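Local coordinates for protein HcgC (Methanococcus maripaludis S2, PDB 5O4J) that probably catalyses the SAM-dependent C-methylation of a pyridinol precursor during biosynthesis of the [Fe]-hydrogenase cofactor, at residues Val25-Phe36 / Ile250-Glu259; Glu134-Ile144 / Tyr166-Ser175. All coordinates share one frame; numbering follows the deposited sequence.

Contact 1 of 2, residues Val25-Phe36 / Ile250-Glu259; sequences VVEKKANAIKYF and ISRVDSFVKE. With SO4 (sulfate ion), chain P.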
loop_
_atom_site.group_PDB
_atom_site.type_symbol
_atom_site.label_atom_id
_atom_site.label_comp_id
_atom_site.label_asym_id
_atom_site.label_seq_id
_atom_site.Cartn_x
_atom_site.Cartn_y
_atom_site.Cartn_z
ATOM N N VAL A 25 8.319 -19.459 11.140
ATOM C CA VAL A 25 7.627 -18.723 12.197
ATOM C C VAL A 25 7.584 -19.538 13.484
ATOM O O VAL A 25 7.882 -19.021 14.566
ATOM C CB VAL A 25 6.211 -18.320 11.752
ATOM C CG1 VAL A 25 5.413 -17.781 12.936
ATOM C CG2 VAL A 25 6.293 -17.287 10.629
ATOM N N VAL A 26 7.198 -20.814 13.400
ATOM C CA VAL A 26 7.084 -21.597 14.625
ATOM C C VAL A 26 8.452 -21.779 15.262
ATOM O O VAL A 26 8.571 -21.804 16.490
ATOM C CB VAL A 26 6.379 -22.952 14.378
ATOM C CG1 VAL A 26 5.010 -22.743 13.716
ATOM C CG2 VAL A 26 7.226 -23.885 13.551
ATOM N N GLU A 27 9.510 -21.875 14.453
ATOM C CA GLU A 27 10.857 -21.973 15.014
ATOM C C GLU A 27 11.230 -20.708 15.776
ATOM O O GLU A 27 11.806 -20.775 16.873
ATOM C CB GLU A 27 11.866 -22.255 13.896
ATOM C CG GLU A 27 13.311 -22.372 14.380
ATOM C CD GLU A 27 14.297 -22.644 13.253
ATOM O OE1 GLU A 27 15.198 -23.483 13.452
ATOM O OE2 GLU A 27 14.170 -22.026 12.172
ATOM N N LYS A 28 10.889 -19.538 15.232
ATOM C CA LYS A 28 11.165 -18.300 15.960
ATOM C C LYS A 28 10.437 -18.257 17.300
ATOM O O LYS A 28 11.013 -17.835 18.312
ATOM C CB LYS A 28 10.790 -17.084 15.115
ATOM C CG LYS A 28 11.815 -16.768 14.049
ATOM C CD LYS A 28 11.311 -15.755 13.050
ATOM C CE LYS A 28 12.463 -15.352 12.118
ATOM N NZ LYS A 28 12.107 -14.316 11.128
ATOM N N LYS A 29 9.188 -18.713 17.342
ATOM C CA LYS A 29 8.464 -18.752 18.611
ATOM C C LYS A 29 9.117 -19.733 19.583
ATOM O O LYS A 29 9.287 -19.426 20.773
ATOM C CB LYS A 29 6.995 -19.123 18.368
ATOM C CG LYS A 29 6.221 -18.083 17.562
ATOM C CD LYS A 29 4.741 -18.408 17.480
ATOM C CE LYS A 29 3.995 -17.293 16.758
ATOM N NZ LYS A 29 2.514 -17.509 16.765
ATOM N N ALA A 30 9.502 -20.912 19.095
ATOM C CA ALA A 30 10.147 -21.891 19.963
ATOM C C ALA A 30 11.464 -21.358 20.503
ATOM O O ALA A 30 11.796 -21.568 21.676
ATOM C CB ALA A 30 10.356 -23.204 19.209
ATOM N N ASN A 31 12.249 -20.689 19.652
ATOM C CA ASN A 31 13.520 -20.144 20.101
ATOM C C ASN A 31 13.326 -18.999 21.093
ATOM O O ASN A 31 14.136 -18.840 22.014
ATOM C CB ASN A 31 14.348 -19.704 18.898
ATOM C CG ASN A 31 15.011 -20.880 18.205
ATOM O OD1 ASN A 31 15.256 -21.920 18.829
ATOM N ND2 ASN A 31 15.297 -20.730 16.920
ATOM N N ALA A 32 12.272 -18.196 20.929
ATOM C CA ALA A 32 11.963 -17.164 21.917
ATOM C C ALA A 32 11.693 -17.779 23.286
ATOM O O ALA A 32 12.164 -17.273 24.317
ATOM C CB ALA A 32 10.752 -16.348 21.458
ATOM N N ILE A 33 10.928 -18.867 23.321
ATOM C CA ILE A 33 10.666 -19.568 24.575
ATOM C C ILE A 33 11.960 -20.137 25.141
ATOM O O ILE A 33 12.256 -19.987 26.335
ATOM C CB ILE A 33 9.600 -20.658 24.356
ATOM C CG1 ILE A 33 8.239 -19.999 24.151
ATOM C CG2 ILE A 33 9.568 -21.649 25.526
ATOM C CD1 ILE A 33 7.185 -20.911 23.545
ATOM N N LYS A 34 12.764 -20.774 24.286
ATOM C CA LYS A 34 14.036 -21.338 24.723
ATOM C C LYS A 34 14.886 -20.291 25.426
ATOM O O LYS A 34 15.427 -20.538 26.511
ATOM C CB LYS A 34 14.793 -21.908 23.526
ATOM C CG LYS A 34 16.137 -22.540 23.866
ATOM C CD LYS A 34 16.871 -22.972 22.604
ATOM C CE LYS A 34 18.227 -23.578 22.927
ATOM N NZ LYS A 34 18.977 -23.920 21.684
ATOM N N TYR A 35 15.027 -19.116 24.802
ATOM C CA TYR A 35 15.861 -18.064 25.364
ATOM C C TYR A 35 15.313 -17.590 26.700
ATOM O O TYR A 35 16.075 -17.336 27.644
ATOM C CB TYR A 35 15.948 -16.906 24.370
ATOM C CG TYR A 35 16.642 -15.693 24.918
ATOM C CD1 TYR A 35 18.012 -15.690 25.106
ATOM C CD2 TYR A 35 15.929 -14.550 25.249
ATOM C CE1 TYR A 35 18.656 -14.585 25.613
ATOM C CE2 TYR A 35 16.569 -13.433 25.760
ATOM C CZ TYR A 35 17.933 -13.458 25.937
ATOM O OH TYR A 35 18.578 -12.350 26.442
ATOM N N PHE A 36 13.989 -17.457 26.792
ATOM C CA PHE A 36 13.369 -17.040 28.042
ATOM C C PHE A 36 13.642 -18.040 29.163
ATOM O O PHE A 36 13.861 -17.644 30.316
ATOM C CB PHE A 36 11.872 -16.870 27.820
ATOM C CG PHE A 36 11.129 -16.385 29.029
ATOM C CD1 PHE A 36 11.267 -15.081 29.465
ATOM C CD2 PHE A 36 10.278 -17.229 29.712
ATOM C CE1 PHE A 36 10.562 -14.625 30.584
ATOM C CE2 PHE A 36 9.572 -16.778 30.819
ATOM C CZ PHE A 36 9.724 -15.474 31.254
ATOM N N ILE A 250 9.735 -13.108 5.362
ATOM C CA ILE A 250 9.855 -14.071 6.453
ATOM C C ILE A 250 10.779 -13.532 7.541
ATOM O O ILE A 250 10.498 -13.666 8.738
ATOM C CB ILE A 250 10.352 -15.429 5.924
ATOM C CG1 ILE A 250 9.307 -16.043 4.996
ATOM C CG2 ILE A 250 10.670 -16.381 7.098
ATOM C CD1 ILE A 250 9.833 -17.147 4.115
ATOM N N SER A 251 11.898 -12.914 7.147
ATOM C CA SER A 251 12.871 -12.440 8.130
ATOM C C SER A 251 12.337 -11.299 8.988
ATOM O O SER A 251 12.897 -11.030 10.060
ATOM C CB SER A 251 14.167 -11.992 7.439
ATOM O OG SER A 251 13.996 -10.750 6.779
ATOM N N ARG A 252 11.260 -10.632 8.566
ATOM C CA ARG A 252 10.731 -9.542 9.380
ATOM C C ARG A 252 10.054 -10.050 10.644
ATOM O O ARG A 252 9.867 -9.271 11.591
ATOM C CB ARG A 252 9.756 -8.699 8.557
ATOM C CG ARG A 252 10.416 -7.963 7.401
ATOM C CD ARG A 252 9.432 -7.003 6.756
ATOM N NE ARG A 252 10.075 -6.112 5.792
ATOM C CZ ARG A 252 10.831 -5.068 6.111
ATOM N NH1 ARG A 252 11.360 -4.324 5.145
ATOM N NH2 ARG A 252 11.071 -4.768 7.383
ATOM N N VAL A 253 9.691 -11.333 10.698
ATOM C CA VAL A 253 9.041 -11.863 11.892
ATOM C C VAL A 253 10.027 -11.837 13.050
ATOM O O VAL A 253 11.176 -12.287 12.929
ATOM C CB VAL A 253 8.500 -13.278 11.648
ATOM C CG1 VAL A 253 7.881 -13.853 12.922
ATOM C CG2 VAL A 253 7.467 -13.252 10.533
ATOM N N ASP A 254 9.584 -11.276 14.166
ATOM C CA ASP A 254 10.378 -11.141 15.379
ATOM C C ASP A 254 9.528 -11.644 16.537
ATOM O O ASP A 254 8.445 -11.103 16.782
ATOM C CB ASP A 254 10.768 -9.677 15.571
ATOM C CG ASP A 254 11.840 -9.481 16.606
ATOM O OD1 ASP A 254 12.490 -10.476 16.995
ATOM O OD2 ASP A 254 12.023 -8.320 17.020
ATOM N N SER A 255 9.983 -12.711 17.202
ATOM C CA SER A 255 9.281 -13.316 18.328
ATOM C C SER A 255 10.131 -13.220 19.585
ATOM O O SER A 255 11.347 -13.436 19.542
ATOM C CB SER A 255 8.952 -14.785 18.058
ATOM O OG SER A 255 8.058 -15.271 19.039
ATOM N N PHE A 256 9.503 -12.878 20.704
ATOM C CA PHE A 256 10.252 -12.749 21.950
ATOM C C PHE A 256 9.296 -12.879 23.120
ATOM O O PHE A 256 8.106 -12.571 23.004
ATOM C CB PHE A 256 11.014 -11.419 22.020
ATOM C CG PHE A 256 10.164 -10.211 21.733
ATOM C CD1 PHE A 256 9.968 -9.783 20.422
ATOM C CD2 PHE A 256 9.573 -9.501 22.765
ATOM C CE1 PHE A 256 9.187 -8.666 20.153
ATOM C CE2 PHE A 256 8.789 -8.392 22.504
ATOM C CZ PHE A 256 8.605 -7.970 21.196
ATOM N N VAL A 257 9.820 -13.355 24.245
ATOM C CA VAL A 257 9.052 -13.417 25.477
ATOM C C VAL A 257 9.428 -12.216 26.327
ATOM O O VAL A 257 10.606 -12.010 26.657
ATOM C CB VAL A 257 9.281 -14.727 26.244
ATOM C CG1 VAL A 257 8.355 -14.749 27.475
ATOM C CG2 VAL A 257 9.019 -15.930 25.352
ATOM N N LYS A 258 8.430 -11.421 26.674
ATOM C CA LYS A 258 8.615 -10.305 27.588
ATOM C C LYS A 258 8.295 -10.784 28.996
ATOM O O LYS A 258 7.189 -11.265 29.262
ATOM C CB LYS A 258 7.731 -9.124 27.207
ATOM C CG LYS A 258 7.956 -7.911 28.101
ATOM C CD LYS A 258 6.987 -6.798 27.812
ATOM C CE LYS A 258 7.156 -5.694 28.845
ATOM N NZ LYS A 258 6.151 -4.614 28.684
ATOM N N GLU A 259 9.250 -10.638 29.902
ATOM C CA GLU A 259 8.989 -11.032 31.273
ATOM C C GLU A 259 7.933 -10.122 31.870
ATOM O O GLU A 259 7.955 -8.902 31.686
ATOM C CB GLU A 259 10.264 -10.989 32.111
ATOM C CG GLU A 259 10.037 -11.534 33.518
ATOM C CD GLU A 259 11.320 -11.937 34.219
ATOM O OE1 GLU A 259 11.319 -11.984 35.466
ATOM O OE2 GLU A 259 12.322 -12.216 33.526
HETATM S S SO4 P . 2.903 -4.648 27.219
HETATM O O1 SO4 P . 3.811 -5.710 27.697
HETATM O O2 SO4 P . 2.288 -3.985 28.386
HETATM O O3 SO4 P . 3.682 -3.664 26.434
HETATM O O4 SO4 P . 1.841 -5.242 26.376
HETATM O O HOH W 1 13.147 -16.019 18.015
HETATM O O HOH W 2 14.948 -13.037 10.873
HETATM O O HOH W 3 12.501 -14.496 24.140
#
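Val257 lays its CG1 over the centre of the Phe36 ring, 3.6 Å from the centroid and 14° off the ring normal, a CH-pi contact where helix 25-36 packs on strand 253-259, within this chain the outermost of the Rossmann-like mixed sheet. The two run in the same general direction, their axes 28° apart and 6.8 Å at closest approach. Phe36 turns its CG anti to the backbone N (chi1 -178°), which carries the ring across Val257 and brings its edge to Glu259 CB. Midway, Ala32 CB rests on the strand backbone, 3.5 Å from Ser255 O, and a water joins Ala32 O to Val257 N. Ser255 OG lies beside Lys29 but bonds to Thr165 on the neighbouring strand; Lys29 leads away into the S-adenosyl-L-homocysteine pocket, where its NZ meets Ser175 O and Glu134. At the other end the extended Lys28 chain runs past Val253, and its NZ donates to Val253 O at 2.9 Å and to Ile250 O at 3.0 Å. A methionine here would probably leave the carbonyls of Ile250 and Val253 without their charged donor. Val253 N meets Ile250 O from the face of the carbonyl plane opposite Lys28 NZ.

Contact 2 of 2, residues Glu134-Ile144 / Tyr166-Ser175; sequences EDPKGNHDKGI and YRSSKFSKTS. With LI (lithium ion), chain I; SAH (S-adenosyl-L-homocysteine), chain E; SO4 (sulfate ion), chain F.
Segments 134-144 and 166-175 meet through a single beta bridge between Lys137 and Thr174, flanked by backbone bonds from Ser175 N to Pro136 O (3.0 Å), Gly138 N to Lys173 O and Asn139 N to Ser172 O (2.8 Å). Gly138 passes so close to Ser172 O and Thr174 N that a CB would clash with both. Asn139 closes a second bond with Ser172: its OD1 accepts from Ser172 N at 2.9 Å, nearly straight at 167°, while ND2 turns to a sulfate ion, itself also held by Asn139 of a neighbouring subunit. Asn139 CB makes a CH-pi contact over one face of the Phe171 ring, and His140 O lies at the ring's edge. Ser175 OG, between its backbone N and carbonyl carbon (chi1 58°), donates a hydrogen bond to Asp135 O at 2.6 Å. Both loops follow C-terminal ends of parallel strands in the beta-alpha-beta unit 130-134, 142-147, 159-167, the edge at which Rossmann-like folds bind their ligands. Accordingly, Glu134 OE1 receives a weak bond from the amino group of S-adenosyl-L-homocysteine, while OE2 faces Lys29, and Pro136 and Thr174 touch a second bound ligand. Asp135 OD1 accepts from Lys137 N, an Asx turn, and from Lys137 NZ, a salt bridge, the two arriving on opposite faces of the carboxylate. A water links Asp135 OD2 and Lys137 O to Tyr166 OH. Farther along, Asp141 caps helix 142-147, OD1 accepting from Ile144 N, and its OD2 forms a salt bridge with Lys173 NZ (2.9 Å), met from above the carboxylate plane. Bent at chi2 and chi4, the Lys173 chain also brings NZ to backbone carbonyls of Asn193, Leu195 and Val198 of another subunit.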
loop_
_atom_site.group_PDB
_atom_site.type_symbol
_atom_site.label_atom_id
_atom_site.label_comp_id
_atom_site.label_asym_id
_atom_site.label_seq_id
_atom_site.Cartn_x
_atom_site.Cartn_y
_atom_site.Cartn_z
ATOM N N GLU A 134 0.966 -16.932 25.446
ATOM C CA GLU A 134 1.149 -16.271 24.170
ATOM C C GLU A 134 0.123 -15.158 24.028
ATOM O O GLU A 134 -1.077 -15.383 24.208
ATOM C CB GLU A 134 1.036 -17.252 23.003
ATOM C CG GLU A 134 1.322 -16.569 21.670
ATOM C CD GLU A 134 1.441 -17.527 20.511
ATOM O OE1 GLU A 134 1.004 -18.687 20.644
ATOM O OE2 GLU A 134 1.979 -17.101 19.470
ATOM N N ASP A 135 0.608 -13.947 23.753
ATOM C CA ASP A 135 -0.256 -12.799 23.485
ATOM C C ASP A 135 -0.689 -12.851 22.021
ATOM O O ASP A 135 0.153 -12.703 21.122
ATOM C CB ASP A 135 0.496 -11.507 23.806
ATOM C CG ASP A 135 -0.306 -10.252 23.514
ATOM O OD1 ASP A 135 -1.492 -10.341 23.134
ATOM O OD2 ASP A 135 0.275 -9.151 23.676
ATOM N N PRO A 136 -1.981 -13.074 21.738
ATOM C CA PRO A 136 -2.427 -13.147 20.337
ATOM C C PRO A 136 -2.512 -11.793 19.656
ATOM O O PRO A 136 -2.607 -11.740 18.423
ATOM C CB PRO A 136 -3.817 -13.784 20.447
ATOM C CG PRO A 136 -4.324 -13.291 21.746
ATOM C CD PRO A 136 -3.114 -13.246 22.668
ATOM N N LYS A 137 -2.505 -10.701 20.413
ATOM C CA LYS A 137 -2.592 -9.382 19.808
ATOM C C LYS A 137 -1.362 -9.109 18.964
ATOM O O LYS A 137 -0.233 -9.340 19.403
ATOM C CB LYS A 137 -2.718 -8.314 20.882
ATOM C CG LYS A 137 -3.976 -8.433 21.722
ATOM C CD LYS A 137 -4.144 -7.221 22.643
ATOM C CE LYS A 137 -2.950 -7.021 23.575
ATOM N NZ LYS A 137 -2.709 -8.189 24.461
ATOM N N GLY A 138 -1.590 -8.605 17.761
ATOM C CA GLY A 138 -0.534 -8.094 16.916
ATOM C C GLY A 138 -0.473 -6.588 17.050
ATOM O O GLY A 138 -0.401 -6.067 18.171
ATOM N N ASN A 139 -0.546 -5.876 15.932
ATOM C CA ASN A 139 -0.616 -4.424 15.950
ATOM C C ASN A 139 -2.059 -4.001 16.244
ATOM O O ASN A 139 -2.924 -4.837 16.517
ATOM C CB ASN A 139 -0.056 -3.877 14.639
ATOM C CG ASN A 139 1.342 -4.429 14.333
ATOM O OD1 ASN A 139 1.587 -4.966 13.254
ATOM N ND2 ASN A 139 2.263 -4.310 15.304
ATOM N N HIS A 140 -2.337 -2.697 16.258
ATOM C CA HIS A 140 -3.516 -2.241 16.984
ATOM C C HIS A 140 -4.817 -2.470 16.225
ATOM O O HIS A 140 -4.978 -2.050 15.074
ATOM C CB HIS A 140 -3.430 -0.767 17.372
ATOM C CG HIS A 140 -4.481 -0.385 18.369
ATOM N ND1 HIS A 140 -4.599 -1.022 19.583
ATOM C CD2 HIS A 140 -5.491 0.513 18.312
ATOM C CE1 HIS A 140 -5.619 -0.511 20.248
ATOM N NE2 HIS A 140 -6.177 0.424 19.499
ATOM N N ASP A 141 -5.777 -3.057 16.931
ATOM C CA ASP A 141 -7.130 -3.264 16.439
ATOM C C ASP A 141 -8.034 -3.283 17.663
ATOM O O ASP A 141 -7.819 -4.092 18.569
ATOM C CB ASP A 141 -7.228 -4.569 15.658
ATOM C CG ASP A 141 -8.640 -4.866 15.180
ATOM O OD1 ASP A 141 -9.432 -5.443 15.959
ATOM O OD2 ASP A 141 -8.945 -4.541 14.017
ATOM N N LYS A 142 -9.034 -2.398 17.695
ATOM C CA LYS A 142 -9.882 -2.282 18.880
ATOM C C LYS A 142 -10.656 -3.566 19.145
ATOM O O LYS A 142 -10.739 -4.019 20.293
ATOM C CB LYS A 142 -10.842 -1.106 18.718
ATOM C CG LYS A 142 -10.156 0.248 18.702
ATOM C CD LYS A 142 -11.154 1.378 18.489
ATOM C CE LYS A 142 -10.510 2.746 18.650
ATOM N NZ LYS A 142 -10.680 3.600 17.441
ATOM N N GLY A 143 -11.225 -4.173 18.098
ATOM C CA GLY A 143 -12.041 -5.362 18.294
ATOM C C GLY A 143 -11.255 -6.518 18.885
ATOM O O GLY A 143 -11.739 -7.231 19.771
ATOM N N ILE A 144 -10.025 -6.715 18.408
ATOM C CA ILE A 144 -9.188 -7.778 18.948
ATOM C C ILE A 144 -8.730 -7.437 20.360
ATOM O O ILE A 144 -8.686 -8.311 21.236
ATOM C CB ILE A 144 -8.004 -8.033 18.000
ATOM C CG1 ILE A 144 -8.537 -8.653 16.704
ATOM C CG2 ILE A 144 -6.945 -8.916 18.648
ATOM C CD1 ILE A 144 -7.538 -8.669 15.567
ATOM N N TYR A 166 5.693 -10.165 16.200
ATOM C CA TYR A 166 5.312 -9.095 15.292
ATOM C C TYR A 166 6.158 -9.177 14.030
ATOM O O TYR A 166 7.174 -9.879 13.969
ATOM C CB TYR A 166 5.507 -7.711 15.916
ATOM C CG TYR A 166 4.911 -7.557 17.289
ATOM C CD1 TYR A 166 3.539 -7.567 17.479
ATOM C CD2 TYR A 166 5.728 -7.382 18.403
ATOM C CE1 TYR A 166 2.995 -7.418 18.747
ATOM C CE2 TYR A 166 5.192 -7.230 19.667
ATOM C CZ TYR A 166 3.838 -7.250 19.837
ATOM O OH TYR A 166 3.320 -7.092 21.109
ATOM N N ARG A 167 5.747 -8.416 13.029
ATOM C CA ARG A 167 6.545 -8.229 11.825
ATOM C C ARG A 167 7.184 -6.843 11.868
ATOM O O ARG A 167 6.488 -5.827 12.003
ATOM C CB ARG A 167 5.684 -8.401 10.573
ATOM C CG ARG A 167 5.042 -9.780 10.479
ATOM C CD ARG A 167 4.518 -10.069 9.069
ATOM N NE ARG A 167 3.435 -9.162 8.722
ATOM C CZ ARG A 167 3.264 -8.583 7.539
ATOM N NH1 ARG A 167 2.226 -7.787 7.346
ATOM N NH2 ARG A 167 4.120 -8.786 6.553
ATOM N N SER A 168 8.512 -6.794 11.783
ATOM C CA SER A 168 9.198 -5.514 11.749
ATOM C C SER A 168 8.752 -4.719 10.528
ATOM O O SER A 168 8.752 -5.229 9.408
ATOM C CB SER A 168 10.712 -5.736 11.722
ATOM O OG SER A 168 11.119 -6.259 10.471
ATOM N N SER A 169 8.335 -3.475 10.754
ATOM C CA SER A 169 7.932 -2.498 9.744
ATOM C C SER A 169 6.619 -2.803 9.032
ATOM O O SER A 169 6.252 -2.051 8.127
ATOM C CB SER A 169 9.008 -2.302 8.668
ATOM O OG SER A 169 10.161 -1.717 9.236
ATOM N N LYS A 170 5.904 -3.868 9.387
ATOM C CA LYS A 170 4.701 -4.252 8.663
ATOM C C LYS A 170 3.561 -4.503 9.635
ATOM O O LYS A 170 3.780 -4.898 10.781
ATOM C CB LYS A 170 4.936 -5.517 7.818
ATOM C CG LYS A 170 5.991 -5.341 6.742
ATOM C CD LYS A 170 5.494 -4.431 5.644
ATOM C CE LYS A 170 6.335 -4.581 4.384
ATOM N NZ LYS A 170 5.804 -3.751 3.267
ATOM N N PHE A 171 2.336 -4.321 9.151
ATOM C CA PHE A 171 1.149 -4.458 9.993
ATOM C C PHE A 171 0.567 -5.869 9.911
ATOM O O PHE A 171 0.258 -6.357 8.820
ATOM C CB PHE A 171 0.077 -3.448 9.580
ATOM C CG PHE A 171 -1.092 -3.400 10.532
ATOM C CD1 PHE A 171 -2.107 -4.340 10.445
ATOM C CD2 PHE A 171 -1.172 -2.438 11.515
ATOM C CE1 PHE A 171 -3.177 -4.312 11.312
ATOM C CE2 PHE A 171 -2.234 -2.410 12.391
ATOM C CZ PHE A 171 -3.239 -3.352 12.295
ATOM N N SER A 172 0.330 -6.478 11.075
ATOM C CA SER A 172 -0.405 -7.726 11.193
ATOM C C SER A 172 -1.359 -7.624 12.368
ATOM O O SER A 172 -1.020 -7.037 13.397
ATOM C CB SER A 172 0.533 -8.929 11.384
ATOM O OG SER A 172 1.113 -9.322 10.140
ATOM N N LYS A 173 -2.554 -8.202 12.208
ATOM C CA LYS A 173 -3.600 -8.045 13.217
ATOM C C LYS A 173 -3.379 -8.938 14.429
ATOM O O LYS A 173 -3.857 -8.618 15.525
ATOM C CB LYS A 173 -4.966 -8.339 12.596
ATOM C CG LYS A 173 -5.470 -7.264 11.662
ATOM C CD LYS A 173 -5.917 -6.047 12.436
ATOM C CE LYS A 173 -6.747 -5.118 11.573
ATOM N NZ LYS A 173 -8.133 -5.646 11.495
ATOM N N THR A 174 -2.703 -10.068 14.256
ATOM C CA THR A 174 -2.438 -10.972 15.360
ATOM C C THR A 174 -1.020 -11.499 15.214
ATOM O O THR A 174 -0.356 -11.305 14.190
ATOM C CB THR A 174 -3.414 -12.168 15.457
ATOM O OG1 THR A 174 -2.974 -13.239 14.615
ATOM C CG2 THR A 174 -4.850 -11.783 15.103
ATOM N N SER A 175 -0.590 -12.183 16.262
ATOM C CA SER A 175 0.669 -12.907 16.323
ATOM C C SER A 175 0.515 -14.365 15.936
ATOM O O SER A 175 1.480 -15.132 16.073
ATOM C CB SER A 175 1.210 -12.840 17.746
ATOM O OG SER A 175 0.235 -13.391 18.611
HETATM LI LI LI I . 11.780 -2.189 11.140
HETATM N N SAH E . -1.451 -18.813 18.790
HETATM C CA SAH E . -1.431 -20.070 17.983
HETATM C CB SAH E . -2.833 -20.356 17.448
HETATM C CG SAH E . -3.736 -20.946 18.528
HETATM S SD SAH E . -5.323 -21.415 17.885
HETATM C C SAH E . -0.486 -19.972 16.819
HETATM O O SAH E . -0.389 -20.951 16.039
HETATM O OXT SAH E . 0.145 -18.916 16.676
HETATM C "C5'" SAH E . -6.083 -22.132 19.312
HETATM C "C4'" SAH E . -5.619 -23.557 19.591
HETATM O "O4'" SAH E . -5.887 -23.860 20.965
HETATM C "C3'" SAH E . -6.410 -24.569 18.785
HETATM O "O3'" SAH E . -5.636 -25.753 18.535
HETATM C "C2'" SAH E . -7.579 -24.840 19.701
HETATM O "O2'" SAH E . -8.264 -26.070 19.442
HETATM C "C1'" SAH E . -6.910 -24.855 21.055
HETATM N N9 SAH E . -7.792 -24.464 22.166
HETATM C C8 SAH E . -8.726 -23.486 22.157
HETATM N N7 SAH E . -9.308 -23.400 23.380
HETATM C C5 SAH E . -8.717 -24.317 24.171
HETATM C C6 SAH E . -8.845 -24.748 25.576
HETATM N N6 SAH E . -9.752 -24.158 26.388
HETATM N N1 SAH E . -8.040 -25.741 26.003
HETATM C C2 SAH E . -7.131 -26.328 25.210
HETATM N N3 SAH E . -6.960 -25.994 23.920
HETATM C C4 SAH E . -7.716 -25.012 23.369
HETATM S S SO4 F . 1.946 -2.888 19.057
HETATM O O1 SO4 F . 2.409 -4.236 19.447
HETATM O O2 SO4 F . 0.595 -2.645 19.618
HETATM O O3 SO4 F . 1.891 -2.819 17.583
HETATM O O4 SO4 F . 2.892 -1.872 19.569
HETATM O O HOH W 4 0.726 -7.651 21.414
HETATM O O HOH W 5 -4.258 -6.876 17.418
HETATM O O HOH W 6 4.555 -4.551 13.553
HETATM O O HOH W 7 3.054 -7.536 13.432
HETATM O O HOH W 8 13.368 -3.471 12.325
#

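After two short strands the chain forms helix 18-37, whose residues 25-36 meet the last strand, 253-259, closing the long loop of contact 1. Within that loop, contact 2 closes a short one of its own, around helix 142-147 and strand 159-167, so the two nest and do not cross. Strands 159-167 and 253-259 are antiparallel neighbours, which puts both contacts on one sheet, their centres about 15 Å apart. Lys29 ties them directly: its NZ forms a salt bridge with Glu134 OE2 at 2.8 Å and probably a hydrogen bond with Ser175 O. Phe256 also packs on Tyr166, and both contacts touch the second subunit.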